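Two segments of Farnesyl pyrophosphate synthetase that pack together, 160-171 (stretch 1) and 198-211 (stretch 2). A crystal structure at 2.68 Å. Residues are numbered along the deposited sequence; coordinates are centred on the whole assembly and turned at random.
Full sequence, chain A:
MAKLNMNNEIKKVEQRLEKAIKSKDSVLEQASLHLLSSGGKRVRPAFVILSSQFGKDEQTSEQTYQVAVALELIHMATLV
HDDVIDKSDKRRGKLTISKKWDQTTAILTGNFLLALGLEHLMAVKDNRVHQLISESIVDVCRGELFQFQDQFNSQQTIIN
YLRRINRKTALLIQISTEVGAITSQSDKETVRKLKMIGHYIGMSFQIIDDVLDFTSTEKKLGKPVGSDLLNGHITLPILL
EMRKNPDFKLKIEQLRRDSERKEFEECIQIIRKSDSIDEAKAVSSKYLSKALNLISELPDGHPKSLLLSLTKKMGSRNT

Stretch 1, residues 160-171: NYLRRINRKTAL
Stretch 2, residues 198-211: GHYIGMSFQIIDDV

Both stretches are helical throughout, and each helix extends beyond its stretch at both ends. Their axes approach to 7.7 Å, with 106° between the N-to-C directions, so the helices cross nearly at right angles. The contact buries 608 Å², both sides summed. Stretch 2 is a regular alpha helix, with i to i+4 bonds such as Met203 N to His199 O at 3.1 Å and Gln206 N to Gly202 O at 3.2 Å. Stretch 1 widens into a pi-type turn at 166-170. There Ala170 N bonds to Ile165 O at 3.1 Å and Leu171 N to Asn166 O at 2.8 Å, both i to i+5. Thr169 has phi/psi of -136/-47, while Ala170 returns to -59/-41.

The backbones come closest at Ala170 and Gly202, whose CA atoms are 3.8 Å apart. Gly202 has no side chain, and this permits the approach. An ideal CB on Gly202 would point toward stretch 1 and lie 2.6 Å from Ala170 CA, a clash. Ala170 points its own CB toward stretch 2. That CB lies 3.8 Å from Gly202 C, 3.8 Å from His199 O and 3.7 Å from Met203 SD.

The apolar packing centres on Met203, which adopts m, m, m. Its CA-to-CB bond points sideways, but the end of the chain comes nearer and sits as a knob among Leu162, Ile165, Asn166 and Ala170. Met203 CE is 3.7 Å from Ile165 CG1 and 4.0 Å from Leu162 CD2. Met203 SD is 4.0 Å from Asn166 CB. Leu162 is m, t. Ile165 is p, t and points toward stretch 2. Its CD1 meets Ile207 CG1 at 3.7 Å, and its CG2 meets Gln206 CG at 3.5 Å. Ile207 is m, t. Phe205, with chi1 t and chi2 56°, presents its ring edge to Thr169, with Phe205 CD2 3.6 Å from Thr169 CG2.

Two hydrogen bonds across the contact are clear. Thr169, chi1 m, donates from OG1 to Gln206 OE1 at 2.6 Å. Gln206 reaches it with chi1 t, chi2 p and chi3 65°. Lys168 also comes near this acceptor, with its CE 3.3 Å from Gln206 OE1. The second bond runs from Tyr161 OH to Asp210 OD2 at 2.5 Å. Tyr161 has chi1 153° and chi2 -78°, and its CA-to-CB bond points sideways, yet its hydroxyl reaches stretch 2. Asp210 is m with chi2 -16°. Its OD2 lies at the edge of the tyrosine ring, near the ring plane. Within stretch 2, Gln206 NE2 makes a weak hydrogen bond to Asp210 OD1 at 3.1 Å. This links the two acceptor residues.

One further polar approach lies near the other end of stretch 2. Asn166 OD1 is 3.2 Å from His199 NE2, at the edge of the imidazole. Asn166 has chi1 t and chi2 61°; His199 has chi1 t and chi2 -83°.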

# COMPACT_ATOMS: atom_id res chain seq x y z
N ASN A 160 -0.92 11.94 -19.11
CA ASN A 160 -1.33 10.69 -18.49
C ASN A 160 -0.19 10.02 -17.67
O ASN A 160 -0.45 9.23 -16.76
CB ASN A 160 -1.86 9.76 -19.59
CG ASN A 160 -2.49 8.50 -19.04
OD1 ASN A 160 -3.56 8.53 -18.41
ND2 ASN A 160 -1.82 7.36 -19.29
N TYR A 161 1.06 10.32 -18.01
CA TYR A 161 2.19 9.76 -17.27
C TYR A 161 2.25 10.48 -15.94
O TYR A 161 2.56 9.88 -14.92
CB TYR A 161 3.50 9.91 -18.05
CG TYR A 161 4.73 9.98 -17.17
CD1 TYR A 161 5.06 11.17 -16.50
CD2 TYR A 161 5.50 8.84 -16.91
CE1 TYR A 161 6.08 11.24 -15.60
CE2 TYR A 161 6.55 8.89 -15.99
CZ TYR A 161 6.83 10.10 -15.33
OH TYR A 161 7.81 10.19 -14.35
N LEU A 162 1.94 11.78 -15.95
CA LEU A 162 1.95 12.60 -14.73
C LEU A 162 0.87 12.17 -13.72
O LEU A 162 1.08 12.17 -12.49
CB LEU A 162 1.70 14.07 -15.08
CG LEU A 162 2.81 14.77 -15.85
CD1 LEU A 162 2.43 16.21 -15.96
CD2 LEU A 162 4.17 14.63 -15.15
N ARG A 163 -0.29 11.81 -14.26
CA ARG A 163 -1.42 11.39 -13.45
C ARG A 163 -1.03 10.06 -12.79
O ARG A 163 -1.47 9.74 -11.68
CB ARG A 163 -2.64 11.27 -14.38
CG ARG A 163 -3.99 11.05 -13.73
CD ARG A 163 -5.10 11.72 -14.55
NE ARG A 163 -4.92 11.50 -15.98
CZ ARG A 163 -5.53 12.21 -16.93
NH1 ARG A 163 -6.38 13.18 -16.59
NH2 ARG A 163 -5.28 11.97 -18.22
N ARG A 164 -0.15 9.32 -13.47
CA ARG A 164 0.33 8.02 -13.02
C ARG A 164 1.38 8.13 -11.94
O ARG A 164 1.45 7.25 -11.07
CB ARG A 164 0.89 7.20 -14.21
CG ARG A 164 1.11 5.69 -13.95
CD ARG A 164 1.30 4.88 -15.27
NE ARG A 164 2.66 5.02 -15.81
CZ ARG A 164 2.95 5.27 -17.09
NH1 ARG A 164 1.98 5.40 -18.00
NH2 ARG A 164 4.21 5.44 -17.47
N ILE A 165 2.22 9.16 -11.96
CA ILE A 165 3.22 9.27 -10.91
C ILE A 165 2.66 10.04 -9.73
O ILE A 165 3.25 10.12 -8.66
CB ILE A 165 4.55 9.91 -11.41
CG1 ILE A 165 4.32 11.34 -11.83
CG2 ILE A 165 5.12 9.07 -12.54
CD1 ILE A 165 5.59 12.01 -12.12
N ASN A 166 1.48 10.60 -9.95
CA ASN A 166 0.80 11.32 -8.90
C ASN A 166 0.19 10.30 -7.92
O ASN A 166 0.37 10.40 -6.70
CB ASN A 166 -0.31 12.17 -9.49
CG ASN A 166 -1.15 12.80 -8.41
OD1 ASN A 166 -0.65 13.57 -7.59
ND2 ASN A 166 -2.45 12.45 -8.39
N ARG A 167 -0.54 9.32 -8.45
CA ARG A 167 -1.15 8.28 -7.61
C ARG A 167 -0.06 7.36 -7.05
O ARG A 167 -0.01 7.08 -5.84
CB ARG A 167 -2.12 7.43 -8.42
CG ARG A 167 -3.27 8.16 -9.06
CD ARG A 167 -3.86 7.30 -10.19
NE ARG A 167 -4.60 8.11 -11.15
CZ ARG A 167 -5.87 8.50 -10.99
NH1 ARG A 167 -6.56 8.13 -9.91
NH2 ARG A 167 -6.42 9.29 -11.91
N LYS A 168 0.81 6.90 -7.93
CA LYS A 168 1.91 6.01 -7.58
C LYS A 168 2.91 6.51 -6.52
O LYS A 168 3.32 5.72 -5.67
CB LYS A 168 2.65 5.63 -8.87
CG LYS A 168 4.06 5.02 -8.75
CD LYS A 168 4.64 4.82 -10.17
CE LYS A 168 6.18 4.74 -10.23
NZ LYS A 168 6.78 3.44 -9.74
N THR A 169 3.27 7.79 -6.53
CA THR A 169 4.28 8.28 -5.59
C THR A 169 4.02 9.59 -4.86
O THR A 169 4.24 9.69 -3.65
CB THR A 169 5.63 8.42 -6.31
OG1 THR A 169 5.96 7.18 -6.93
CG2 THR A 169 6.72 8.79 -5.35
N ALA A 170 3.60 10.61 -5.60
CA ALA A 170 3.35 11.93 -5.03
C ALA A 170 2.28 11.95 -3.92
O ALA A 170 2.44 12.62 -2.89
CB ALA A 170 2.95 12.88 -6.16
N LEU A 171 1.22 11.18 -4.14
CA LEU A 171 0.09 11.08 -3.23
C LEU A 171 0.40 10.74 -1.79
O LEU A 171 -0.26 11.23 -0.90
CB LEU A 171 -0.89 10.06 -3.79
CG LEU A 171 -2.36 10.36 -3.61
CD1 LEU A 171 -2.58 11.85 -3.78
CD2 LEU A 171 -3.16 9.54 -4.64
N GLY A 198 4.34 19.25 -0.37
CA GLY A 198 4.57 17.82 -0.42
C GLY A 198 4.22 17.20 -1.77
O GLY A 198 4.96 16.37 -2.29
N HIS A 199 3.09 17.59 -2.33
CA HIS A 199 2.71 17.05 -3.62
C HIS A 199 3.74 17.36 -4.70
O HIS A 199 4.06 16.48 -5.49
CB HIS A 199 1.33 17.55 -4.03
CG HIS A 199 1.00 17.34 -5.47
ND1 HIS A 199 1.41 18.20 -6.46
CD2 HIS A 199 0.37 16.33 -6.10
CE1 HIS A 199 1.05 17.73 -7.64
NE2 HIS A 199 0.42 16.59 -7.44
N TYR A 200 4.26 18.59 -4.73
CA TYR A 200 5.29 18.97 -5.73
C TYR A 200 6.62 18.22 -5.51
O TYR A 200 7.29 17.85 -6.47
CB TYR A 200 5.60 20.50 -5.73
CG TYR A 200 4.46 21.41 -6.14
CD1 TYR A 200 3.51 21.01 -7.08
CD2 TYR A 200 4.35 22.70 -5.60
CE1 TYR A 200 2.50 21.85 -7.48
CE2 TYR A 200 3.34 23.55 -6.01
CZ TYR A 200 2.41 23.13 -6.95
OH TYR A 200 1.43 23.98 -7.40
N ILE A 201 7.02 18.01 -4.25
CA ILE A 201 8.24 17.29 -3.97
C ILE A 201 8.09 15.88 -4.48
O ILE A 201 9.00 15.35 -5.10
CB ILE A 201 8.54 17.28 -2.46
CG1 ILE A 201 9.38 18.51 -2.11
CG2 ILE A 201 9.21 15.92 -2.03
CD1 ILE A 201 8.90 19.20 -0.89
N GLY A 202 6.92 15.28 -4.23
CA GLY A 202 6.62 13.93 -4.68
C GLY A 202 6.66 13.76 -6.19
O GLY A 202 7.12 12.73 -6.67
N MET A 203 6.16 14.73 -6.95
CA MET A 203 6.19 14.65 -8.41
C MET A 203 7.64 14.71 -8.88
O MET A 203 8.07 13.90 -9.71
CB MET A 203 5.39 15.81 -9.04
CG MET A 203 3.88 15.79 -8.71
SD MET A 203 3.00 14.46 -9.51
CE MET A 203 3.32 14.81 -11.25
N SER A 204 8.39 15.65 -8.33
CA SER A 204 9.79 15.78 -8.67
C SER A 204 10.57 14.51 -8.32
O SER A 204 11.42 14.03 -9.07
CB SER A 204 10.40 16.95 -7.92
OG SER A 204 11.78 16.73 -7.76
N PHE A 205 10.25 13.97 -7.14
CA PHE A 205 10.85 12.78 -6.60
C PHE A 205 10.86 11.68 -7.66
O PHE A 205 11.93 11.23 -8.10
CB PHE A 205 10.04 12.33 -5.39
CG PHE A 205 10.65 11.18 -4.61
CD1 PHE A 205 11.94 11.27 -4.09
CD2 PHE A 205 9.92 10.03 -4.34
CE1 PHE A 205 12.47 10.24 -3.33
CE2 PHE A 205 10.45 9.01 -3.58
CZ PHE A 205 11.72 9.11 -3.07
N GLN A 206 9.66 11.27 -8.07
CA GLN A 206 9.47 10.22 -9.07
C GLN A 206 10.11 10.52 -10.42
O GLN A 206 10.68 9.64 -11.05
CB GLN A 206 7.96 9.94 -9.27
CG GLN A 206 7.65 8.72 -10.14
CD GLN A 206 8.33 7.43 -9.61
OE1 GLN A 206 8.00 6.96 -8.51
NE2 GLN A 206 9.29 6.89 -10.38
N ILE A 207 10.00 11.76 -10.88
CA ILE A 207 10.58 12.08 -12.16
C ILE A 207 12.08 11.80 -12.09
O ILE A 207 12.68 11.33 -13.05
CB ILE A 207 10.31 13.53 -12.57
CG1 ILE A 207 8.81 13.72 -12.82
CG2 ILE A 207 11.11 13.86 -13.81
CD1 ILE A 207 8.39 15.09 -13.25
N ILE A 208 12.67 12.06 -10.93
CA ILE A 208 14.09 11.81 -10.78
C ILE A 208 14.40 10.33 -10.86
O ILE A 208 15.34 9.95 -11.55
CB ILE A 208 14.62 12.46 -9.48
CG1 ILE A 208 14.89 13.94 -9.77
CG2 ILE A 208 15.88 11.76 -8.99
CD1 ILE A 208 14.75 14.82 -8.56
N ASP A 209 13.63 9.49 -10.19
CA ASP A 209 13.84 8.04 -10.29
C ASP A 209 13.91 7.61 -11.77
O ASP A 209 14.83 6.91 -12.18
CB ASP A 209 12.66 7.27 -9.67
CG ASP A 209 12.78 7.07 -8.18
OD1 ASP A 209 13.00 8.06 -7.44
OD2 ASP A 209 12.64 5.91 -7.75
N ASP A 210 12.93 8.04 -12.56
CA ASP A 210 12.86 7.66 -13.96
C ASP A 210 14.03 8.13 -14.75
O ASP A 210 14.44 7.48 -15.70
CB ASP A 210 11.57 8.18 -14.60
CG ASP A 210 10.33 7.58 -13.95
OD1 ASP A 210 10.46 6.56 -13.21
OD2 ASP A 210 9.24 8.14 -14.18
N VAL A 211 14.58 9.27 -14.38
CA VAL A 211 15.73 9.72 -15.11
C VAL A 211 16.91 8.84 -14.69
O VAL A 211 17.65 8.37 -15.54
CB VAL A 211 16.04 11.21 -14.83
CG1 VAL A 211 17.29 11.62 -15.58
CG2 VAL A 211 14.88 12.06 -15.27